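Local coordinates for CBS domain protein (Sulfolobus tokodaii, PDB 2EF7), which is of unknown function but carries a tandem pair of CBS domains, a module that in related proteins commonly binds adenosine nucleotides and has regulatory roles, at the interface of chains A and B and the interface of chains A and C. Numbering follows the deposited sequence. Chains: chain A/B/C, Hypothetical protein ST2348.

Contact 1: the interface of chains A and B. Residues chain A 52-53, 55-56; chain B 52, 55-56.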
ATOM      1  N   GLU A  52      -0.811 -21.821  -6.779  1.00 25.70           N
ATOM      2  CA  GLU A  52       0.066 -22.819  -6.175  1.00 29.48           C
ATOM      3  C   GLU A  52      -0.755 -23.686  -5.237  1.00 26.04           C
ATOM      4  O   GLU A  52      -0.537 -24.890  -5.146  1.00 22.85           O
ATOM      5  CB  GLU A  52       1.181 -22.145  -5.378  1.00 27.63           C
ATOM      6  CG  GLU A  52       1.998 -21.185  -6.193  1.00 35.51           C
ATOM      7  CD  GLU A  52       3.104 -20.560  -5.386  1.00 38.25           C
ATOM      8  OE1 GLU A  52       2.813 -20.049  -4.284  1.00 37.74           O
ATOM      9  OE2 GLU A  52       4.259 -20.573  -5.849  1.00 39.03           O
ATOM     10  N   ARG A  53      -1.694 -23.057  -4.537  1.00 24.18           N
ATOM     11  CA  ARG A  53      -2.549 -23.762  -3.593  1.00 25.79           C
ATOM     12  C   ARG A  53      -3.445 -24.778  -4.293  1.00 29.55           C
ATOM     13  O   ARG A  53      -3.684 -25.874  -3.770  1.00 27.02           O
ATOM     14  CB  ARG A  53      -3.401 -22.766  -2.810  1.00 33.76           C
ATOM     15  CG  ARG A  53      -4.339 -23.417  -1.820  1.00 46.00           C
ATOM     16  CD  ARG A  53      -4.685 -22.458  -0.700  1.00 55.65           C
ATOM     17  NE  ARG A  53      -3.474 -21.892  -0.111  1.00 64.40           N
ATOM     18  CZ  ARG A  53      -3.438 -21.183   1.011  1.00 64.47           C
ATOM     19  NH1 ARG A  53      -4.554 -20.946   1.687  1.00 69.38           N
ATOM     20  NH2 ARG A  53      -2.284 -20.704   1.455  1.00 63.73           N
ATOM     21  N   ILE A  55      -2.722 -26.395  -6.896  1.00 20.84           N
ATOM     22  CA  ILE A  55      -1.876 -27.525  -7.233  1.00 23.80           C
ATOM     23  C   ILE A  55      -1.669 -28.412  -6.006  1.00 23.48           C
ATOM     24  O   ILE A  55      -1.850 -29.625  -6.078  1.00 23.27           O
ATOM     25  CB  ILE A  55      -0.505 -27.056  -7.775  1.00 27.66           C
ATOM     26  CG1 ILE A  55      -0.682 -26.520  -9.202  1.00 25.87           C
ATOM     27  CG2 ILE A  55       0.497 -28.215  -7.782  1.00 26.59           C
ATOM     28  CD1 ILE A  55       0.618 -26.176  -9.885  1.00 35.26           C
ATOM     29  N   VAL A  56      -1.311 -27.803  -4.881  1.00 26.48           N
ATOM     30  CA  VAL A  56      -1.080 -28.557  -3.656  1.00 29.60           C
ATOM     31  C   VAL A  56      -2.343 -29.283  -3.219  1.00 32.38           C
ATOM     32  O   VAL A  56      -2.298 -30.424  -2.773  1.00 28.92           O
ATOM     33  CB  VAL A  56      -0.613 -27.640  -2.516  1.00 30.54           C
ATOM     34  CG1 VAL A  56      -0.549 -28.428  -1.195  1.00 27.68           C
ATOM     35  CG2 VAL A  56       0.749 -27.079  -2.847  1.00 24.49           C
TER
ATOM     36  N   GLU B  52       4.016 -24.001  -0.092  1.00 25.40           N
ATOM     37  CA  GLU B  52       3.295 -24.429  -1.281  1.00 24.29           C
ATOM     38  C   GLU B  52       4.195 -24.267  -2.501  1.00 20.11           C
ATOM     39  O   GLU B  52       4.194 -25.109  -3.395  1.00 23.72           O
ATOM     40  CB  GLU B  52       2.040 -23.598  -1.458  1.00 22.43           C
ATOM     41  CG  GLU B  52       1.057 -23.733  -0.323  1.00 38.04           C
ATOM     42  CD  GLU B  52      -0.110 -22.787  -0.486  1.00 40.70           C
ATOM     43  OE1 GLU B  52       0.129 -21.565  -0.549  1.00 44.42           O
ATOM     44  OE2 GLU B  52      -1.259 -23.265  -0.559  1.00 44.87           O
ATOM     45  N   ILE B  55       6.557 -27.217  -3.101  1.00 21.52           N
ATOM     46  CA  ILE B  55       5.894 -28.409  -3.630  1.00 24.95           C
ATOM     47  C   ILE B  55       5.683 -28.276  -5.133  1.00 24.82           C
ATOM     48  O   ILE B  55       5.833 -29.244  -5.877  1.00 27.61           O
ATOM     49  CB  ILE B  55       4.529 -28.644  -2.932  1.00 30.88           C
ATOM     50  CG1 ILE B  55       4.772 -29.145  -1.512  1.00 31.01           C
ATOM     51  CG2 ILE B  55       3.679 -29.649  -3.724  1.00 26.57           C
ATOM     52  CD1 ILE B  55       3.505 -29.418  -0.740  1.00 38.33           C
ATOM     53  N   VAL B  56       5.319 -27.078  -5.573  1.00 23.20           N
ATOM     54  CA  VAL B  56       5.102 -26.827  -6.996  1.00 23.08           C
ATOM     55  C   VAL B  56       6.448 -26.893  -7.714  1.00 23.13           C
ATOM     56  O   VAL B  56       6.581 -27.484  -8.785  1.00 22.04           O
ATOM     57  CB  VAL B  56       4.475 -25.430  -7.220  1.00 25.32           C
ATOM     58  CG1 VAL B  56       4.448 -25.102  -8.706  1.00 25.76           C
ATOM     59  CG2 VAL B  56       3.045 -25.390  -6.632  1.00 19.69           C
TER
HETATM   60  O   HOH W   1       1.589 -19.875  -2.124  1.00 41.16           O
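A:Arg53 and B:Glu52 form an ionic link in this patch, where helix 52-60 of one CBS subunit packs against its two-fold mate. A:Arg53 NE donates to carboxylate OE2 of B:Glu52 at 2.6 Å, but the arginine is poorly ordered and the exact geometry of the bridge is therefore uncertain. As modelled, OE2 is reached on its syn side but lies out of the guanidinium plane, and the two flat groups are turned 63° apart. A second, weak bond runs from NH2 to OE1, which sits at the guanidinium edge. A:Arg53 reaches this carboxylate with CG anti to the backbone N (chi1 179°) and a bend at chi3.

A water joins the two chains' glutamates, 2.5 Å from A:Glu52 OE1 and 2.7 Å from B:Glu52 OE1. A:Glu52 OE1 and B:Glu52 OE1 are 4.8 Å apart, and the water and the arginine are likely to ease their like charges. Replacing B:Glu52 with an alanine would probably leave the A:Arg53 guanidinium without this counter-charge and the water without one of its anchors.

Apolar packing continues along the helices. A:Val56 CG2 meets B:Glu52 CB at 4.0 Å and also touches B:Ile55, the side chains crossing near a right angle. In the twin contact, B:Val56 CG2 lies 3.9 Å from A:Glu52 CB.

Contact 2: the interface of chains A and C. Residues chain A 97-99; chain C 130-132.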
ATOM      1  N   ASN A  97     -16.973 -10.062  -5.225  1.00 38.92           N
ATOM      2  CA  ASN A  97     -16.037 -10.082  -4.105  1.00 43.42           C
ATOM      3  C   ASN A  97     -14.689 -10.699  -4.476  1.00 40.88           C
ATOM      4  O   ASN A  97     -14.211 -11.609  -3.800  1.00 41.47           O
ATOM      5  CB  ASN A  97     -16.663 -10.841  -2.924  1.00 45.98           C
ATOM      6  CG  ASN A  97     -16.068 -10.435  -1.581  1.00 57.65           C
ATOM      7  OD1 ASN A  97     -16.021  -9.249  -1.239  1.00 60.78           O
ATOM      8  ND2 ASN A  97     -15.621 -11.421  -0.807  1.00 59.35           N
ATOM      9  N   ILE A  98     -14.083 -10.205  -5.555  1.00 38.58           N
ATOM     10  CA  ILE A  98     -12.780 -10.698  -5.999  1.00 34.04           C
ATOM     11  C   ILE A  98     -11.801  -9.556  -6.282  1.00 35.99           C
ATOM     12  O   ILE A  98     -12.202  -8.468  -6.696  1.00 35.08           O
ATOM     13  CB  ILE A  98     -12.911 -11.604  -7.245  1.00 40.69           C
ATOM     14  CG1 ILE A  98     -13.710 -10.886  -8.337  1.00 38.49           C
ATOM     15  CG2 ILE A  98     -13.575 -12.925  -6.861  1.00 32.76           C
ATOM     16  CD1 ILE A  98     -13.923 -11.730  -9.583  1.00 46.46           C
ATOM     17  N   ARG A  99     -10.517  -9.828  -6.061  1.00 30.48           N
ATOM     18  CA  ARG A  99      -9.439  -8.856  -6.225  1.00 35.02           C
ATOM     19  C   ARG A  99      -8.764  -8.815  -7.588  1.00 29.59           C
ATOM     20  O   ARG A  99      -8.039  -7.871  -7.883  1.00 32.19           O
ATOM     21  CB  ARG A  99      -8.372  -9.101  -5.150  1.00 32.17           C
ATOM     22  CG  ARG A  99      -8.925  -9.000  -3.737  1.00 41.44           C
ATOM     23  CD  ARG A  99      -7.958  -9.481  -2.664  1.00 47.00           C
ATOM     24  NE  ARG A  99      -8.626  -9.517  -1.364  1.00 62.02           N
ATOM     25  CZ  ARG A  99      -8.069  -9.941  -0.232  1.00 66.76           C
ATOM     26  NH1 ARG A  99      -6.815 -10.374  -0.227  1.00 69.88           N
ATOM     27  NH2 ARG A  99      -8.772  -9.934   0.897  1.00 67.61           N
TER
HETATM   28  N   MSE C 130     -12.202  -9.583   0.219  1.00 57.36           N
HETATM   29  CA  MSE C 130     -12.383 -10.141  -1.122  1.00 59.30           C
HETATM   30  C   MSE C 130     -11.501 -11.369  -1.328  1.00 56.85           C
HETATM   31  O   MSE C 130     -10.435 -11.486  -0.719  1.00 54.38           O
HETATM   32  CB  MSE C 130     -12.021  -9.105  -2.193  1.00 55.99           C
HETATM   33  CG  MSE C 130     -12.808  -7.800  -2.125  1.00 67.18           C
HETATM   34 SE   MSE C 130     -12.066  -6.404  -3.283  1.00 75.53          SE
HETATM   35  CE  MSE C 130     -13.545  -6.166  -4.532  1.00 61.16           C
ATOM     36  N   GLY C 131     -11.951 -12.282  -2.185  1.00 54.75           N
ATOM     37  CA  GLY C 131     -11.169 -13.467  -2.486  1.00 52.81           C
ATOM     38  C   GLY C 131     -10.173 -13.070  -3.562  1.00 53.00           C
ATOM     39  O   GLY C 131     -10.250 -11.954  -4.078  1.00 48.96           O
ATOM     40  N   GLU C 132      -9.245 -13.957  -3.908  1.00 55.89           N
ATOM     41  CA  GLU C 132      -8.252 -13.641  -4.934  1.00 61.24           C
ATOM     42  C   GLU C 132      -8.806 -13.669  -6.363  1.00 61.27           C
ATOM     43  O   GLU C 132      -8.742 -12.610  -7.025  1.00 57.33           O
ATOM     44  CB  GLU C 132      -7.052 -14.588  -4.818  1.00 62.84           C
ATOM     45  CG  GLU C 132      -6.153 -14.292  -3.621  1.00 65.27           C
ATOM     46  CD  GLU C 132      -5.467 -12.932  -3.718  1.00 68.39           C
ATOM     47  OE1 GLU C 132      -4.648 -12.740  -4.644  1.00 69.49           O
ATOM     48  OE2 GLU C 132      -5.740 -12.054  -2.870  1.00 65.62           O
TER
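The backbone amide N of C:Gly131 donates to the carbonyl O of A:Asn97 over 2.9 Å, nearly straight at 163° about the hydrogen, though the donor tilts from the carbonyl plane. A second main-chain bond returns from A:Arg99 N to C:Gly131 O, also 2.9 Å. This pair brackets A:Ile98 and forms a parallel beta bridge between A:Ile98 and C:Gly131, so the C-terminal tail of chain C lies along the loop that joins helix 86-96 to strand 100-104 of chain A. Since both bonds use backbone atoms, this pairing is likely to depend more on the path of the chain than on which side chains it carries. The contact belongs to the deposited assembly and may or may not form in solution.

The side chains flank the bridge. A:Arg99, extended from CG to NE, lays its guanidinium over the carbonyl O of C:Met130, a selenomethionine. The C:Met130 O lies 2.8 Å from both A:Arg99 NE and A:Arg99 NH2, but the N-H groups point away from it, which makes this a face contact and not a hydrogen bond. Farther out, A:Arg99 NH1 forms a weak bond and salt bridge with C:Glu132 OE2 at 3.3 Å, the two groups being almost perpendicular (88°). A:Arg99 CG also rests 3.5 Å from C:Met130 CB. On the other flank A:Asn97 CG lies 3.7 Å from C:Met130 CA. The C:Met130 chain bends at chi3, which brings its methyl CE 3.4 Å from A:Ile98 O.

Contact 3: the interface of chains A and B. Residues chain A 23, 27, 59, 65; chain B 23, 55, 59, 65.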
ATOM      1  N   LEU A  23      -1.044 -31.346 -14.920  1.00 21.42           N
ATOM      2  CA  LEU A  23      -0.556 -30.747 -13.693  1.00 24.38           C
ATOM      3  C   LEU A  23       0.955 -30.575 -13.692  1.00 29.75           C
ATOM      4  O   LEU A  23       1.451 -29.486 -13.417  1.00 33.03           O
ATOM      5  CB  LEU A  23      -0.997 -31.577 -12.480  1.00 26.14           C
ATOM      6  CG  LEU A  23      -0.627 -31.048 -11.087  1.00 28.02           C
ATOM      7  CD1 LEU A  23      -1.599 -31.591 -10.054  1.00 23.17           C
ATOM      8  CD2 LEU A  23       0.798 -31.446 -10.727  1.00 18.03           C
ATOM      9  N   ALA A  27       2.969 -27.057 -13.446  1.00 20.69           N
ATOM     10  CA  ALA A  27       3.873 -26.772 -12.341  1.00 22.03           C
ATOM     11  C   ALA A  27       5.217 -26.371 -12.922  1.00 19.46           C
ATOM     12  O   ALA A  27       5.902 -25.503 -12.388  1.00 22.22           O
ATOM     13  CB  ALA A  27       4.030 -27.998 -11.434  1.00 24.83           C
ATOM     14  N   ILE A  59      -2.936 -32.415  -5.289  1.00 24.68           N
ATOM     15  CA  ILE A  59      -2.002 -33.471  -4.910  1.00 28.10           C
ATOM     16  C   ILE A  59      -2.445 -34.063  -3.585  1.00 28.59           C
ATOM     17  O   ILE A  59      -2.462 -35.280  -3.416  1.00 31.04           O
ATOM     18  CB  ILE A  59      -0.569 -32.926  -4.797  1.00 32.80           C
ATOM     19  CG1 ILE A  59      -0.108 -32.486  -6.185  1.00 22.19           C
ATOM     20  CG2 ILE A  59       0.379 -33.998  -4.234  1.00 21.05           C
ATOM     21  CD1 ILE A  59       1.175 -31.731  -6.167  1.00 37.27           C
ATOM     22  N   LEU A  65       0.039 -36.718 -11.655  1.00 29.07           N
ATOM     23  CA  LEU A  65       0.759 -35.680 -12.372  1.00 34.95           C
ATOM     24  C   LEU A  65       0.168 -35.403 -13.754  1.00 34.71           C
ATOM     25  O   LEU A  65       0.480 -34.384 -14.372  1.00 33.39           O
ATOM     26  CB  LEU A  65       2.234 -36.074 -12.526  1.00 33.91           C
ATOM     27  CG  LEU A  65       3.078 -36.330 -11.275  1.00 36.30           C
ATOM     28  CD1 LEU A  65       4.513 -36.649 -11.704  1.00 32.12           C
ATOM     29  CD2 LEU A  65       3.054 -35.113 -10.370  1.00 32.07           C
TER
ATOM     30  N   LEU B  23       6.018 -36.311  -0.373  1.00 29.62           N
ATOM     31  CA  LEU B  23       5.440 -35.084  -0.921  1.00 30.31           C
ATOM     32  C   LEU B  23       3.910 -35.121  -0.972  1.00 27.27           C
ATOM     33  O   LEU B  23       3.251 -34.184  -0.506  1.00 28.41           O
ATOM     34  CB  LEU B  23       6.010 -34.813  -2.320  1.00 29.90           C
ATOM     35  CG  LEU B  23       5.585 -33.528  -3.054  1.00 28.44           C
ATOM     36  CD1 LEU B  23       6.644 -33.172  -4.065  1.00 21.14           C
ATOM     37  CD2 LEU B  23       4.223 -33.702  -3.734  1.00 29.65           C
ATOM     38  N   ILE B  55       6.557 -27.217  -3.101  1.00 21.52           N
ATOM     39  CA  ILE B  55       5.894 -28.409  -3.630  1.00 24.95           C
ATOM     40  C   ILE B  55       5.683 -28.276  -5.133  1.00 24.82           C
ATOM     41  O   ILE B  55       5.833 -29.244  -5.877  1.00 27.61           O
ATOM     42  CB  ILE B  55       4.529 -28.644  -2.932  1.00 30.88           C
ATOM     43  CG1 ILE B  55       4.772 -29.145  -1.512  1.00 31.01           C
ATOM     44  CG2 ILE B  55       3.679 -29.649  -3.724  1.00 26.57           C
ATOM     45  CD1 ILE B  55       3.505 -29.418  -0.740  1.00 38.33           C
ATOM     46  N   ILE B  59       7.709 -30.539  -8.179  1.00 24.92           N
ATOM     47  CA  ILE B  59       7.043 -31.198  -9.288  1.00 24.48           C
ATOM     48  C   ILE B  59       7.554 -30.557 -10.561  1.00 23.85           C
ATOM     49  O   ILE B  59       7.829 -31.242 -11.534  1.00 24.35           O
ATOM     50  CB  ILE B  59       5.532 -31.032  -9.182  1.00 27.58           C
ATOM     51  CG1 ILE B  59       5.049 -31.816  -7.974  1.00 23.12           C
ATOM     52  CG2 ILE B  59       4.839 -31.489 -10.473  1.00 18.63           C
ATOM     53  CD1 ILE B  59       3.570 -31.863  -7.854  1.00 43.36           C
ATOM     54  N   LEU B  65       5.648 -37.638  -6.856  1.00 26.25           N
ATOM     55  CA  LEU B  65       4.744 -37.411  -5.741  1.00 32.95           C
ATOM     56  C   LEU B  65       5.198 -38.151  -4.490  1.00 31.38           C
ATOM     57  O   LEU B  65       4.667 -37.924  -3.408  1.00 30.99           O
ATOM     58  CB  LEU B  65       3.331 -37.860  -6.118  1.00 34.88           C
ATOM     59  CG  LEU B  65       2.749 -37.162  -7.350  1.00 37.05           C
ATOM     60  CD1 LEU B  65       1.342 -37.681  -7.621  1.00 42.59           C
ATOM     61  CD2 LEU B  65       2.739 -35.656  -7.125  1.00 38.34           C
TER
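Helix 52-60 of the first CBS domain ends in this apolar patch, where isoleucine and leucine side chains of the two subunits interdigitate about the two-fold axis. A:Ile59 and B:Ile59 point at each other tip to tip through their CD1 methyls; the modelled separation is too short to be real, so only the approach can be relied on. Each isoleucine sets CG1 anti to its carbonyl carbon (chi1 -66° in A:Ile59), which sends CD1 toward the partner and leaves CG2 to pack at the flank. A:Ile59 CD1 also reaches B:Ile55 CG2 at 4.1 Å, the two side chains running past each other in opposite directions.

That CG2 branch meets the partner's helix 23-33. B:Ile59 CG2 sits 3.7 Å from A:Ala27 CB, where the small residue admits the branch closely. In the reverse sense A:Ile59 CG2 lies 3.9 Å from B:Leu23 CD2. A:Leu23 CD2 approaches B:Ile59 CD1 at 4.0 Å, the two side chains crossing at about a right angle.

Beyond the helix, the loop residues A:Leu65 and B:Leu65 slide past each other antiparallel. A:Leu65 CD2 and B:Leu65 CD2 are 3.3 Å apart, tighter than usual van der Waals contact. A:Leu65 CD2 also touches B:Ile59 CG2 at 4.0 Å.

Contacts 1 and 3 belong to one A-B interface: their C-alpha centres are about 7 Å apart, they share B:Ile55, and both use helix 52-60. Its residues 52, 55, 56 and 59 follow a helical spacing, so one face passes from the charged, hydrated start in contact 1 to the aliphatic end in contact 3. The C-alpha centre of contact 2 lies about 20 Å from that of contact 1 and about 26 Å from that of contact 3; it joins chain A to the C-terminal tail of chain C. Chain A thus touches two neighbours at separate surfaces, consistent with the four-chain deposited assembly, although the structure alone does not show that this tetramer is biological.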